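Local coordinates for protein Sf11-rnase (Nicotiana alata, PDB 1IOO) that cleaves RNA as a secreted stylar ribonuclease of the T2 family associated with gametophytic self-incompatibility in this flowering plant, at residues A[50-55]-A[103-108]; A[57-62]-A[107-112]; A[139-144]-A[149-154]. All coordinates share one frame; numbering follows the deposited sequence.

Contact 1: A[50-55]-A[103-108]; sequences PTYSYF and TYFGLA
Tyr52 and Phe55 reach from the loop that precedes helix 57-66 to Phe105 on helix 101-113, forming an aromatic cluster of the RNase T2 fold. Tyr52 comes first along the loop. With CG anti to the backbone N (chi1 -177°), its ring extends far enough for CE1 to lie 4.1 Å from Phe105 CE1, a contact at the tyrosine's edge; the two side chains cross at about a right angle. Its OH is hydrogen-bonded to Gln81. Phe55 then supplies the closer contact, an edge-to-face (T-shaped) pair in which its rim meets one face of Phe105, the centroids 5.0 Å apart and the planes at 75°. The other face of Phe105 carries CD1 of Tyr104, 3.6 Å above the plane, so this ring lies between two aromatic neighbours. Replacing Phe105 by an alanine removes the face that receives Phe55 and is likely to leave a gap between loop and helix, with the Phe55 ring less restrained. Phe105 also lies about 5 Å, side chain to side chain, from Gln87, probably an active-site residue, which puts the cluster close to the active site. At the edge-to-face junction, Phe55 CZ stands 3.4 Å from Phe105 CD1.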
ATOM      1  N   PRO A  50      18.151  10.674  -1.127  1.00 21.68           N
ATOM      2  CA  PRO A  50      18.683   9.811  -2.185  1.00 22.04           C
ATOM      3  C   PRO A  50      18.313  10.270  -3.594  1.00 23.60           C
ATOM      4  O   PRO A  50      17.158  10.591  -3.870  1.00 25.45           O
ATOM      5  CB  PRO A  50      18.075   8.461  -1.846  1.00 20.78           C
ATOM      6  CG  PRO A  50      16.703   8.857  -1.373  1.00 20.78           C
ATOM      7  CD  PRO A  50      16.976  10.054  -0.486  1.00 19.82           C
ATOM      8  N   THR A  51      19.299  10.293  -4.486  1.00 23.89           N
ATOM      9  CA  THR A  51      19.050  10.690  -5.865  1.00 24.67           C
ATOM     10  C   THR A  51      18.166   9.669  -6.563  1.00 21.54           C
ATOM     11  O   THR A  51      18.363   8.464  -6.423  1.00 22.32           O
ATOM     12  CB  THR A  51      20.358  10.845  -6.672  1.00 27.15           C
ATOM     13  OG1 THR A  51      21.190   9.693  -6.478  1.00 30.06           O
ATOM     14  CG2 THR A  51      21.096  12.104  -6.251  1.00 29.21           C
ATOM     15  N   TYR A  52      17.174  10.158  -7.299  1.00 20.48           N
ATOM     16  CA  TYR A  52      16.259   9.279  -8.007  1.00 17.42           C
ATOM     17  C   TYR A  52      16.607   9.202  -9.482  1.00 16.87           C
ATOM     18  O   TYR A  52      16.782  10.225 -10.143  1.00 15.62           O
ATOM     19  CB  TYR A  52      14.819   9.780  -7.870  1.00 15.68           C
ATOM     20  CG  TYR A  52      13.780   8.886  -8.532  1.00 13.02           C
ATOM     21  CD1 TYR A  52      13.251   7.781  -7.862  1.00 12.46           C
ATOM     22  CD2 TYR A  52      13.339   9.139  -9.829  1.00 11.06           C
ATOM     23  CE1 TYR A  52      12.307   6.955  -8.468  1.00 10.34           C
ATOM     24  CE2 TYR A  52      12.398   8.320 -10.444  1.00  9.36           C
ATOM     25  CZ  TYR A  52      11.887   7.234  -9.758  1.00 10.39           C
ATOM     26  OH  TYR A  52      10.957   6.424 -10.361  1.00 10.02           O
ATOM     27  N   SER A  53      16.734   7.978  -9.982  1.00 15.14           N
ATOM     28  CA  SER A  53      16.990   7.735 -11.389  1.00 16.63           C
ATOM     29  C   SER A  53      15.726   7.215 -12.048  1.00 15.01           C
ATOM     30  O   SER A  53      15.030   6.381 -11.479  1.00 15.25           O
ATOM     31  CB  SER A  53      18.114   6.713 -11.552  1.00 19.38           C
ATOM     32  OG  SER A  53      19.300   7.186 -10.943  1.00 22.91           O
ATOM     33  N   TYR A  54      15.411   7.718 -13.234  1.00 14.51           N
ATOM     34  CA  TYR A  54      14.190   7.308 -13.904  1.00 14.04           C
ATOM     35  C   TYR A  54      14.282   5.883 -14.435  1.00 13.61           C
ATOM     36  O   TYR A  54      15.233   5.518 -15.126  1.00 15.39           O
ATOM     37  CB  TYR A  54      13.836   8.319 -15.003  1.00 15.62           C
ATOM     38  CG  TYR A  54      13.588   9.699 -14.424  1.00 17.57           C
ATOM     39  CD1 TYR A  54      14.650  10.568 -14.156  1.00 19.46           C
ATOM     40  CD2 TYR A  54      12.303  10.105 -14.066  1.00 18.97           C
ATOM     41  CE1 TYR A  54      14.435  11.808 -13.541  1.00 20.20           C
ATOM     42  CE2 TYR A  54      12.079  11.339 -13.449  1.00 20.54           C
ATOM     43  CZ  TYR A  54      13.149  12.183 -13.190  1.00 22.01           C
ATOM     44  OH  TYR A  54      12.934  13.396 -12.571  1.00 23.63           O
ATOM     45  N   PHE A  55      13.287   5.076 -14.082  1.00 11.42           N
ATOM     46  CA  PHE A  55      13.225   3.684 -14.511  1.00 10.77           C
ATOM     47  C   PHE A  55      12.863   3.566 -15.990  1.00 11.24           C
ATOM     48  O   PHE A  55      12.207   4.438 -16.564  1.00 10.84           O
ATOM     49  CB  PHE A  55      12.179   2.916 -13.697  1.00  9.81           C
ATOM     50  CG  PHE A  55      12.569   2.681 -12.259  1.00 10.61           C
ATOM     51  CD1 PHE A  55      11.823   3.237 -11.220  1.00 10.35           C
ATOM     52  CD2 PHE A  55      13.655   1.868 -11.942  1.00 11.89           C
ATOM     53  CE1 PHE A  55      12.149   2.986  -9.884  1.00 11.66           C
ATOM     54  CE2 PHE A  55      13.990   1.612 -10.611  1.00 10.96           C
ATOM     55  CZ  PHE A  55      13.233   2.171  -9.580  1.00 11.44           C
ATOM     56  N   THR A 103      16.681  -2.063  -5.522  1.00  9.56           N
ATOM     57  CA  THR A 103      16.231  -3.137  -4.640  1.00  9.16           C
ATOM     58  C   THR A 103      15.063  -2.700  -3.762  1.00  9.54           C
ATOM     59  O   THR A 103      14.293  -3.536  -3.296  1.00  9.47           O
ATOM     60  CB  THR A 103      17.379  -3.704  -3.801  1.00 11.89           C
ATOM     61  OG1 THR A 103      17.970  -2.670  -3.020  1.00 12.96           O
ATOM     62  CG2 THR A 103      18.437  -4.298  -4.721  1.00 13.33           C
ATOM     63  N   TYR A 104      14.922  -1.396  -3.540  1.00  7.55           N
ATOM     64  CA  TYR A 104      13.781  -0.894  -2.786  1.00  7.97           C
ATOM     65  C   TYR A 104      12.494  -1.102  -3.584  1.00  9.27           C
ATOM     66  O   TYR A 104      11.519  -1.673  -3.085  1.00  8.14           O
ATOM     67  CB  TYR A 104      13.972   0.588  -2.455  1.00  7.69           C
ATOM     68  CG  TYR A 104      12.735   1.265  -1.899  1.00  7.66           C
ATOM     69  CD1 TYR A 104      11.950   2.083  -2.706  1.00 10.80           C
ATOM     70  CD2 TYR A 104      12.365   1.103  -0.564  1.00  8.66           C
ATOM     71  CE1 TYR A 104      10.827   2.736  -2.202  1.00 10.74           C
ATOM     72  CE2 TYR A 104      11.235   1.751  -0.041  1.00 10.81           C
ATOM     73  CZ  TYR A 104      10.473   2.569  -0.872  1.00 11.12           C
ATOM     74  OH  TYR A 104       9.353   3.216  -0.392  1.00 11.20           O
ATOM     75  N   PHE A 105      12.496  -0.663  -4.839  1.00  8.46           N
ATOM     76  CA  PHE A 105      11.327  -0.871  -5.679  1.00  9.48           C
ATOM     77  C   PHE A 105      11.152  -2.353  -6.010  1.00 10.18           C
ATOM     78  O   PHE A 105      10.028  -2.844  -6.090  1.00  9.67           O
ATOM     79  CB  PHE A 105      11.406  -0.019  -6.948  1.00  7.82           C
ATOM     80  CG  PHE A 105      11.048   1.420  -6.716  1.00  8.64           C
ATOM     81  CD1 PHE A 105      12.019   2.353  -6.356  1.00  8.39           C
ATOM     82  CD2 PHE A 105       9.723   1.829  -6.794  1.00  8.55           C
ATOM     83  CE1 PHE A 105      11.678   3.670  -6.075  1.00  8.46           C
ATOM     84  CE2 PHE A 105       9.362   3.147  -6.513  1.00  9.57           C
ATOM     85  CZ  PHE A 105      10.343   4.071  -6.152  1.00  9.20           C
ATOM     86  N   GLY A 106      12.264  -3.063  -6.170  1.00  9.95           N
ATOM     87  CA  GLY A 106      12.187  -4.488  -6.454  1.00  9.84           C
ATOM     88  C   GLY A 106      11.545  -5.224  -5.293  1.00  9.43           C
ATOM     89  O   GLY A 106      10.768  -6.163  -5.487  1.00  9.02           O
ATOM     90  N   LEU A 107      11.880  -4.805  -4.076  1.00  9.30           N
ATOM     91  CA  LEU A 107      11.300  -5.417  -2.881  1.00  9.20           C
ATOM     92  C   LEU A 107       9.799  -5.167  -2.829  1.00  9.41           C
ATOM     93  O   LEU A 107       9.020  -6.075  -2.540  1.00 10.43           O
ATOM     94  CB  LEU A 107      11.945  -4.867  -1.609  1.00 10.61           C
ATOM     95  CG  LEU A 107      11.331  -5.397  -0.303  1.00  9.35           C
ATOM     96  CD1 LEU A 107      11.476  -6.914  -0.250  1.00 11.72           C
ATOM     97  CD2 LEU A 107      12.008  -4.761   0.899  1.00 13.68           C
ATOM     98  N   ALA A 108       9.395  -3.930  -3.106  1.00  9.95           N
ATOM     99  CA  ALA A 108       7.981  -3.587  -3.113  1.00  8.87           C
ATOM    100  C   ALA A 108       7.214  -4.507  -4.060  1.00 10.52           C
ATOM    101  O   ALA A 108       6.152  -5.019  -3.718  1.00  9.37           O
ATOM    102  CB  ALA A 108       7.795  -2.126  -3.524  1.00  9.93           C
TER

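Contact 2: A[57-62]-A[107-112]; sequences GKMLND and LALRLK. With NAG (2-acetamido-2-deoxy-beta-D-glucopyranose), chain C.
Leu109 pushes its CD1 methyl into the angle between Met59 and Asp62, the central overlap of a helix-helix contact between helix 57-66 and helix 101-113 of the RNase T2 fold. The backbones are closest at Asp62 and Leu109, whose CA atoms are 8.0 Å apart, and Leu109 has the largest buried area of the contact. Its CG stands anti to the carbonyl carbon (chi1 -70°), which directs the branched end at the facing helix.

Two different kinds of atom receive that methyl. Met59 offers its sulfur, SD lying 3.7 Å from Leu109 CD1. The thioether reaches this place through a bent chain: CG is anti to the backbone N, after which chi2 (59°) turns SD back toward the neighbouring helix. Asp62 contributes its aliphatic CB, 3.9 Å from Leu109 CD1, while the second methyl, Leu109 CD2, approaches the backbone Asp62 O at 4.1 Å. The same leucine also touches Leu63 and His66, so its packing continues along helix 57-66.

One turn beyond Ala108, Lys112 leads to the N-linked glycan whose attachment site is Asn28. Its side chain packs on Ile31 and Leu9, two strand residues, and a bend at chi2 (-99°) leads the otherwise extended chain to the sugar. Lys112 NZ lies 2.9 Å from NAG O6, within hydrogen-bonding distance, but the placement of NZ is uncertain and the bond is doubtful; Lys112 CD lies 3.5 Å from the same oxygen.

The charged end of Asp62 is occupied within its own helix. This one-turn pairing with Lys58 would probably offset much of the carboxylate charge beside the apolar overlap. Asp62 OD2 accepts Lys58 NZ at 2.6 Å through its syn lone pair, as part of a salt bridge.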
ATOM      1  N   GLY A  57      12.335   0.332 -19.392  1.00 13.83           N
ATOM      2  CA  GLY A  57      12.106  -1.067 -19.716  1.00 15.88           C
ATOM      3  C   GLY A  57      11.183  -1.900 -18.847  1.00 17.18           C
ATOM      4  O   GLY A  57      10.059  -1.499 -18.545  1.00 16.65           O
ATOM      5  N   LYS A  58      11.665  -3.074 -18.445  1.00 15.85           N
ATOM      6  CA  LYS A  58      10.868  -4.003 -17.647  1.00 16.87           C
ATOM      7  C   LYS A  58      10.434  -3.403 -16.318  1.00 15.04           C
ATOM      8  O   LYS A  58       9.259  -3.474 -15.962  1.00 14.09           O
ATOM      9  CB  LYS A  58      11.637  -5.301 -17.383  1.00 19.53           C
ATOM     10  CG  LYS A  58      10.819  -6.345 -16.632  1.00 22.82           C
ATOM     11  CD  LYS A  58      11.644  -7.585 -16.329  1.00 25.92           C
ATOM     12  CE  LYS A  58      10.812  -8.665 -15.651  1.00 27.69           C
ATOM     13  NZ  LYS A  58      10.275  -8.242 -14.326  1.00 29.71           N
ATOM     14  N   MET A  59      11.379  -2.843 -15.568  1.00 14.34           N
ATOM     15  CA  MET A  59      11.048  -2.253 -14.274  1.00 12.70           C
ATOM     16  C   MET A  59       9.965  -1.193 -14.424  1.00 12.64           C
ATOM     17  O   MET A  59       9.048  -1.107 -13.606  1.00 10.59           O
ATOM     18  CB  MET A  59      12.292  -1.645 -13.617  1.00 14.74           C
ATOM     19  CG  MET A  59      12.035  -1.018 -12.246  1.00 15.21           C
ATOM     20  SD  MET A  59      11.375  -2.165 -10.993  1.00 19.47           S
ATOM     21  CE  MET A  59      12.872  -2.623 -10.139  1.00 20.45           C
ATOM     22  N   LEU A  60      10.071  -0.385 -15.475  1.00 11.83           N
ATOM     23  CA  LEU A  60       9.085   0.650 -15.724  1.00 10.66           C
ATOM     24  C   LEU A  60       7.709   0.043 -15.995  1.00 10.65           C
ATOM     25  O   LEU A  60       6.709   0.492 -15.441  1.00 10.91           O
ATOM     26  CB  LEU A  60       9.524   1.542 -16.894  1.00  9.89           C
ATOM     27  CG  LEU A  60       8.535   2.615 -17.363  1.00 12.06           C
ATOM     28  CD1 LEU A  60       8.048   3.455 -16.187  1.00 11.80           C
ATOM     29  CD2 LEU A  60       9.226   3.495 -18.391  1.00 12.49           C
ATOM     30  N   ASN A  61       7.660  -0.987 -16.837  1.00 10.95           N
ATOM     31  CA  ASN A  61       6.389  -1.636 -17.132  1.00 11.64           C
ATOM     32  C   ASN A  61       5.816  -2.310 -15.893  1.00 10.75           C
ATOM     33  O   ASN A  61       4.606  -2.289 -15.669  1.00 11.21           O
ATOM     34  CB  ASN A  61       6.542  -2.683 -18.238  1.00 12.38           C
ATOM     35  CG  ASN A  61       6.772  -2.062 -19.595  1.00 15.08           C
ATOM     36  OD1 ASN A  61       6.182  -1.032 -19.925  1.00 18.03           O
ATOM     37  ND2 ASN A  61       7.620  -2.692 -20.400  1.00 16.22           N
ATOM     38  N   ASP A  62       6.685  -2.916 -15.091  1.00 11.07           N
ATOM     39  CA  ASP A  62       6.244  -3.590 -13.877  1.00 10.44           C
ATOM     40  C   ASP A  62       5.655  -2.600 -12.881  1.00 10.34           C
ATOM     41  O   ASP A  62       4.601  -2.849 -12.296  1.00 10.47           O
ATOM     42  CB  ASP A  62       7.399  -4.345 -13.206  1.00 12.51           C
ATOM     43  CG  ASP A  62       7.802  -5.608 -13.956  1.00 16.48           C
ATOM     44  OD1 ASP A  62       6.996  -6.121 -14.757  1.00 18.45           O
ATOM     45  OD2 ASP A  62       8.925  -6.098 -13.726  1.00 19.23           O
ATOM     46  N   LEU A 107      11.880  -4.805  -4.076  1.00  9.30           N
ATOM     47  CA  LEU A 107      11.300  -5.417  -2.881  1.00  9.20           C
ATOM     48  C   LEU A 107       9.799  -5.167  -2.829  1.00  9.41           C
ATOM     49  O   LEU A 107       9.020  -6.075  -2.540  1.00 10.43           O
ATOM     50  CB  LEU A 107      11.945  -4.867  -1.609  1.00 10.61           C
ATOM     51  CG  LEU A 107      11.331  -5.397  -0.303  1.00  9.35           C
ATOM     52  CD1 LEU A 107      11.476  -6.914  -0.250  1.00 11.72           C
ATOM     53  CD2 LEU A 107      12.008  -4.761   0.899  1.00 13.68           C
ATOM     54  N   ALA A 108       9.395  -3.930  -3.106  1.00  9.95           N
ATOM     55  CA  ALA A 108       7.981  -3.587  -3.113  1.00  8.87           C
ATOM     56  C   ALA A 108       7.214  -4.507  -4.060  1.00 10.52           C
ATOM     57  O   ALA A 108       6.152  -5.019  -3.718  1.00  9.37           O
ATOM     58  CB  ALA A 108       7.795  -2.126  -3.524  1.00  9.93           C
ATOM     59  N   LEU A 109       7.771  -4.733  -5.246  1.00 10.63           N
ATOM     60  CA  LEU A 109       7.138  -5.601  -6.226  1.00 10.31           C
ATOM     61  C   LEU A 109       7.083  -7.043  -5.726  1.00 11.26           C
ATOM     62  O   LEU A 109       6.072  -7.727  -5.888  1.00 11.53           O
ATOM     63  CB  LEU A 109       7.892  -5.530  -7.562  1.00 10.13           C
ATOM     64  CG  LEU A 109       7.745  -4.207  -8.326  1.00 11.51           C
ATOM     65  CD1 LEU A 109       8.697  -4.164  -9.512  1.00 11.80           C
ATOM     66  CD2 LEU A 109       6.306  -4.063  -8.794  1.00 12.63           C
ATOM     67  N   ARG A 110       8.170  -7.495  -5.107  1.00 10.37           N
ATOM     68  CA  ARG A 110       8.236  -8.856  -4.576  1.00 11.93           C
ATOM     69  C   ARG A 110       7.194  -9.073  -3.482  1.00 12.25           C
ATOM     70  O   ARG A 110       6.485 -10.080  -3.478  1.00 13.53           O
ATOM     71  CB  ARG A 110       9.632  -9.141  -4.012  1.00 14.34           C
ATOM     72  CG  ARG A 110       9.810 -10.548  -3.450  1.00 18.37           C
ATOM     73  CD  ARG A 110      11.257 -10.809  -3.051  1.00 22.15           C
ATOM     74  NE  ARG A 110      11.595 -10.292  -1.725  1.00 26.57           N
ATOM     75  CZ  ARG A 110      11.179 -10.834  -0.584  1.00 29.04           C
ATOM     76  NH1 ARG A 110      10.405 -11.913  -0.599  1.00 30.80           N
ATOM     77  NH2 ARG A 110      11.551 -10.309   0.578  1.00 29.84           N
ATOM     78  N   LEU A 111       7.105  -8.127  -2.551  1.00 11.19           N
ATOM     79  CA  LEU A 111       6.150  -8.245  -1.456  1.00 11.50           C
ATOM     80  C   LEU A 111       4.715  -8.207  -1.967  1.00 11.30           C
ATOM     81  O   LEU A 111       3.854  -8.934  -1.471  1.00 12.74           O
ATOM     82  CB  LEU A 111       6.384  -7.138  -0.423  1.00 10.78           C
ATOM     83  CG  LEU A 111       7.761  -7.211   0.247  1.00 13.24           C
ATOM     84  CD1 LEU A 111       7.882  -6.120   1.300  1.00 13.60           C
ATOM     85  CD2 LEU A 111       7.956  -8.572   0.890  1.00 15.07           C
ATOM     86  N   LYS A 112       4.455  -7.357  -2.955  1.00 12.35           N
ATOM     87  CA  LYS A 112       3.124  -7.259  -3.537  1.00 12.37           C
ATOM     88  C   LYS A 112       2.724  -8.590  -4.184  1.00 13.63           C
ATOM     89  O   LYS A 112       1.593  -9.054  -4.046  1.00 14.20           O
ATOM     90  CB  LYS A 112       3.113  -6.136  -4.583  1.00 13.66           C
ATOM     91  CG  LYS A 112       1.741  -5.709  -5.092  1.00 15.61           C
ATOM     92  CD  LYS A 112       1.393  -6.341  -6.421  1.00 15.36           C
ATOM     93  CE  LYS A 112       0.250  -5.578  -7.083  1.00 15.52           C
ATOM     94  NZ  LYS A 112      -0.248  -6.241  -8.321  1.00 15.06           N
TER
HETATM   95  C1  NAG C   1      -4.137  -9.282  -8.353  1.00 12.17           C
HETATM   96  C2  NAG C   1      -4.197 -10.359  -9.450  1.00 13.18           C
HETATM   97  C3  NAG C   1      -3.492 -11.633  -8.998  1.00 14.22           C
HETATM   98  C4  NAG C   1      -2.067 -11.293  -8.585  1.00 11.77           C
HETATM   99  C5  NAG C   1      -2.114 -10.251  -7.466  1.00 11.32           C
HETATM  100  C6  NAG C   1      -0.729  -9.837  -7.014  1.00 12.65           C
HETATM  101  C7  NAG C   1      -5.912 -10.957 -11.037  1.00 19.14           C
HETATM  102  C8  NAG C   1      -7.278 -11.586 -11.248  1.00 20.40           C
HETATM  103  N2  NAG C   1      -5.576 -10.650  -9.787  1.00 16.44           N
HETATM  104  O3  NAG C   1      -3.471 -12.568 -10.067  1.00 15.46           O
HETATM  105  O4  NAG C   1      -1.400 -12.481  -8.126  1.00 12.42           O
HETATM  106  O5  NAG C   1      -2.777  -9.058  -7.941  1.00 11.91           O
HETATM  107  O6  NAG C   1      -0.042  -9.144  -8.046  1.00 16.22           O
HETATM  108  O7  NAG C   1      -5.170 -10.755 -12.004  1.00 21.46           O

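Contact 3: A[139-144]-A[149-154]; sequences DAIKTV and PDIKCA
Ile141 meets Pro149 and Ile151 where helix 134-145 packs, through a short connection, on strand 150-154 of the antiparallel sheet of the RNase T2 fold. The apolar contacts centre on the two branches of Ile141. Its CG2, set anti to the backbone N, lies 3.6 Å from Pro149 CB and also borders the proline CG. On the other branch, Ile151 brings CD1 to within 4.0 Å of Ile141 CG1; in both pairs the side chains cross at a slant. Lys142 adds only its stem, CB being 4.1 Å from Pro149 CD, while its extended chain carries NZ away to a hydrogen bond with Asn148. Ile141 also touches Ile166 of strand 162-170, so the helix packs on the neighbouring strand as well.

Covalent and polar links fix the pieces separately. Strand 150-154 pairs with strand 162-170 through backbone hydrogen bonds and is joined to Cys186 by the disulfide of Cys153. On the helix, Ala140 O accepts from both Thr143 N and the Thr143 hydroxyl. Thr143 OG1 donates at 2.6 Å to Ala140 O, approaching the carbonyl at 157° at oxygen and tilted 15° out of its plane.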
ATOM      1  N   ASP A 139      -9.593 -10.375  10.102  1.00 10.20           N
ATOM      2  CA  ASP A 139      -9.340 -11.810  10.220  1.00 11.04           C
ATOM      3  C   ASP A 139      -8.932 -12.431   8.880  1.00 10.36           C
ATOM      4  O   ASP A 139      -8.004 -13.236   8.819  1.00 10.77           O
ATOM      5  CB  ASP A 139     -10.576 -12.535  10.761  1.00 13.60           C
ATOM      6  CG  ASP A 139     -10.808 -12.282  12.243  1.00 15.91           C
ATOM      7  OD1 ASP A 139      -9.899 -11.750  12.918  1.00 17.16           O
ATOM      8  OD2 ASP A 139     -11.902 -12.635  12.741  1.00 17.74           O
ATOM      9  N   ALA A 140      -9.634 -12.062   7.813  1.00 10.27           N
ATOM     10  CA  ALA A 140      -9.333 -12.597   6.492  1.00  9.15           C
ATOM     11  C   ALA A 140      -7.902 -12.263   6.065  1.00  9.10           C
ATOM     12  O   ALA A 140      -7.163 -13.129   5.599  1.00 10.11           O
ATOM     13  CB  ALA A 140     -10.334 -12.054   5.476  1.00  8.32           C
ATOM     14  N   ILE A 141      -7.510 -11.005   6.233  1.00  9.25           N
ATOM     15  CA  ILE A 141      -6.171 -10.582   5.841  1.00  8.54           C
ATOM     16  C   ILE A 141      -5.095 -11.236   6.708  1.00  9.18           C
ATOM     17  O   ILE A 141      -4.041 -11.622   6.209  1.00  9.82           O
ATOM     18  CB  ILE A 141      -6.046  -9.041   5.911  1.00  7.76           C
ATOM     19  CG1 ILE A 141      -7.059  -8.396   4.953  1.00  8.28           C
ATOM     20  CG2 ILE A 141      -4.629  -8.604   5.564  1.00  7.74           C
ATOM     21  CD1 ILE A 141      -6.907  -8.812   3.483  1.00  9.53           C
ATOM     22  N   LYS A 142      -5.364 -11.387   7.999  1.00  9.03           N
ATOM     23  CA  LYS A 142      -4.366 -11.964   8.893  1.00  9.81           C
ATOM     24  C   LYS A 142      -4.022 -13.403   8.517  1.00 11.16           C
ATOM     25  O   LYS A 142      -2.970 -13.913   8.906  1.00 10.68           O
ATOM     26  CB  LYS A 142      -4.820 -11.894  10.352  1.00 10.99           C
ATOM     27  CG  LYS A 142      -3.681 -12.163  11.331  1.00 11.53           C
ATOM     28  CD  LYS A 142      -4.096 -11.892  12.764  1.00 12.41           C
ATOM     29  CE  LYS A 142      -2.937 -12.142  13.721  1.00 13.10           C
ATOM     30  NZ  LYS A 142      -3.355 -11.835  15.114  1.00 16.45           N
ATOM     31  N   THR A 143      -4.892 -14.065   7.762  1.00 10.45           N
ATOM     32  CA  THR A 143      -4.597 -15.437   7.356  1.00 11.18           C
ATOM     33  C   THR A 143      -3.373 -15.494   6.454  1.00 12.58           C
ATOM     34  O   THR A 143      -2.727 -16.539   6.340  1.00 13.67           O
ATOM     35  CB  THR A 143      -5.776 -16.133   6.629  1.00 11.36           C
ATOM     36  OG1 THR A 143      -6.082 -15.451   5.406  1.00 12.61           O
ATOM     37  CG2 THR A 143      -6.996 -16.178   7.529  1.00 11.61           C
ATOM     38  N   VAL A 144      -3.046 -14.371   5.816  1.00 11.40           N
ATOM     39  CA  VAL A 144      -1.884 -14.322   4.937  1.00 13.68           C
ATOM     40  C   VAL A 144      -0.800 -13.396   5.486  1.00 12.08           C
ATOM     41  O   VAL A 144       0.384 -13.575   5.190  1.00 14.38           O
ATOM     42  CB  VAL A 144      -2.260 -13.894   3.493  1.00 13.02           C
ATOM     43  CG1 VAL A 144      -3.161 -14.945   2.859  1.00 12.95           C
ATOM     44  CG2 VAL A 144      -2.940 -12.539   3.500  1.00 12.77           C
ATOM     45  N   PRO A 149      -2.380  -7.134  10.504  1.00  9.27           N
ATOM     46  CA  PRO A 149      -2.280  -6.222   9.369  1.00 10.07           C
ATOM     47  C   PRO A 149      -2.929  -4.921   9.821  1.00 11.34           C
ATOM     48  O   PRO A 149      -3.498  -4.868  10.909  1.00 11.05           O
ATOM     49  CB  PRO A 149      -3.124  -6.910   8.310  1.00 10.45           C
ATOM     50  CG  PRO A 149      -4.272  -7.466   9.148  1.00  9.02           C
ATOM     51  CD  PRO A 149      -3.538  -8.041  10.355  1.00 10.71           C
ATOM     52  N   ASP A 150      -2.822  -3.868   9.020  1.00 10.80           N
ATOM     53  CA  ASP A 150      -3.499  -2.628   9.363  1.00 12.59           C
ATOM     54  C   ASP A 150      -4.558  -2.309   8.330  1.00 11.22           C
ATOM     55  O   ASP A 150      -4.247  -2.014   7.179  1.00 13.36           O
ATOM     56  CB  ASP A 150      -2.529  -1.446   9.501  1.00 13.59           C
ATOM     57  CG  ASP A 150      -3.206  -0.202  10.090  1.00 15.46           C
ATOM     58  OD1 ASP A 150      -4.104  -0.360  10.946  1.00 16.60           O
ATOM     59  OD2 ASP A 150      -2.836   0.933   9.714  1.00 17.88           O
ATOM     60  N   ILE A 151      -5.818  -2.435   8.733  1.00 10.38           N
ATOM     61  CA  ILE A 151      -6.933  -2.124   7.851  1.00 10.64           C
ATOM     62  C   ILE A 151      -7.253  -0.638   7.942  1.00 11.10           C
ATOM     63  O   ILE A 151      -7.651  -0.149   8.997  1.00 11.85           O
ATOM     64  CB  ILE A 151      -8.176  -2.945   8.241  1.00 11.22           C
ATOM     65  CG1 ILE A 151      -7.810  -4.434   8.348  1.00 11.25           C
ATOM     66  CG2 ILE A 151      -9.284  -2.728   7.224  1.00 12.00           C
ATOM     67  CD1 ILE A 151      -7.114  -4.997   7.125  1.00 13.22           C
ATOM     68  N   LYS A 152      -7.052   0.081   6.843  1.00 10.66           N
ATOM     69  CA  LYS A 152      -7.254   1.525   6.834  1.00 12.70           C
ATOM     70  C   LYS A 152      -8.538   1.911   6.122  1.00 12.59           C
ATOM     71  O   LYS A 152      -8.803   1.466   5.008  1.00 12.31           O
ATOM     72  CB  LYS A 152      -6.048   2.195   6.169  1.00 13.71           C
ATOM     73  CG  LYS A 152      -4.721   1.795   6.808  1.00 15.93           C
ATOM     74  CD  LYS A 152      -3.543   2.424   6.095  1.00 18.41           C
ATOM     75  CE  LYS A 152      -2.225   1.971   6.704  1.00 20.67           C
ATOM     76  NZ  LYS A 152      -1.082   2.655   6.044  1.00 22.94           N
ATOM     77  N   CYS A 153      -9.332   2.758   6.766  1.00 14.12           N
ATOM     78  CA  CYS A 153     -10.585   3.186   6.176  1.00 14.77           C
ATOM     79  C   CYS A 153     -10.585   4.658   5.859  1.00 15.76           C
ATOM     80  O   CYS A 153      -9.801   5.441   6.398  1.00 17.23           O
ATOM     81  CB  CYS A 153     -11.760   2.920   7.114  1.00 15.27           C
ATOM     82  SG  CYS A 153     -12.163   1.170   7.357  1.00 18.81           S
ATOM     83  N   ALA A 154     -11.475   5.019   4.946  1.00 15.38           N
ATOM     84  CA  ALA A 154     -11.703   6.391   4.578  1.00 16.03           C
ATOM     85  C   ALA A 154     -13.191   6.645   4.567  1.00 15.93           C
ATOM     86  O   ALA A 154     -13.977   5.721   4.357  1.00 14.59           O
ATOM     87  CB  ALA A 154     -11.112   6.684   3.207  1.00 15.26           C
TER

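Contacts 1 and 2 form one continuous region, their centres 10 Å apart, and both use helix 101-113; they share Leu107 and Ala108. On the facing side, the loop of 50-55 runs directly into helix 57-66, so consecutive pieces of chain pack along consecutive turns of the same helix. The two contacts also touch directly, Met59 CE lying 4.0 Å from Gly106 N. Contact 3 follows later in the chain, about 27 Å from contact 1 and 23 Å from contact 2 between centres. It belongs instead to helix 134-145 and the five-stranded antiparallel sheet. Contact 1 thus lies near Gln87, probably part of the active site, and Gln69, which probably binds RNA; contact 2 reaches the glycan, and contact 3 lies far from the active site, across the molecule's centre.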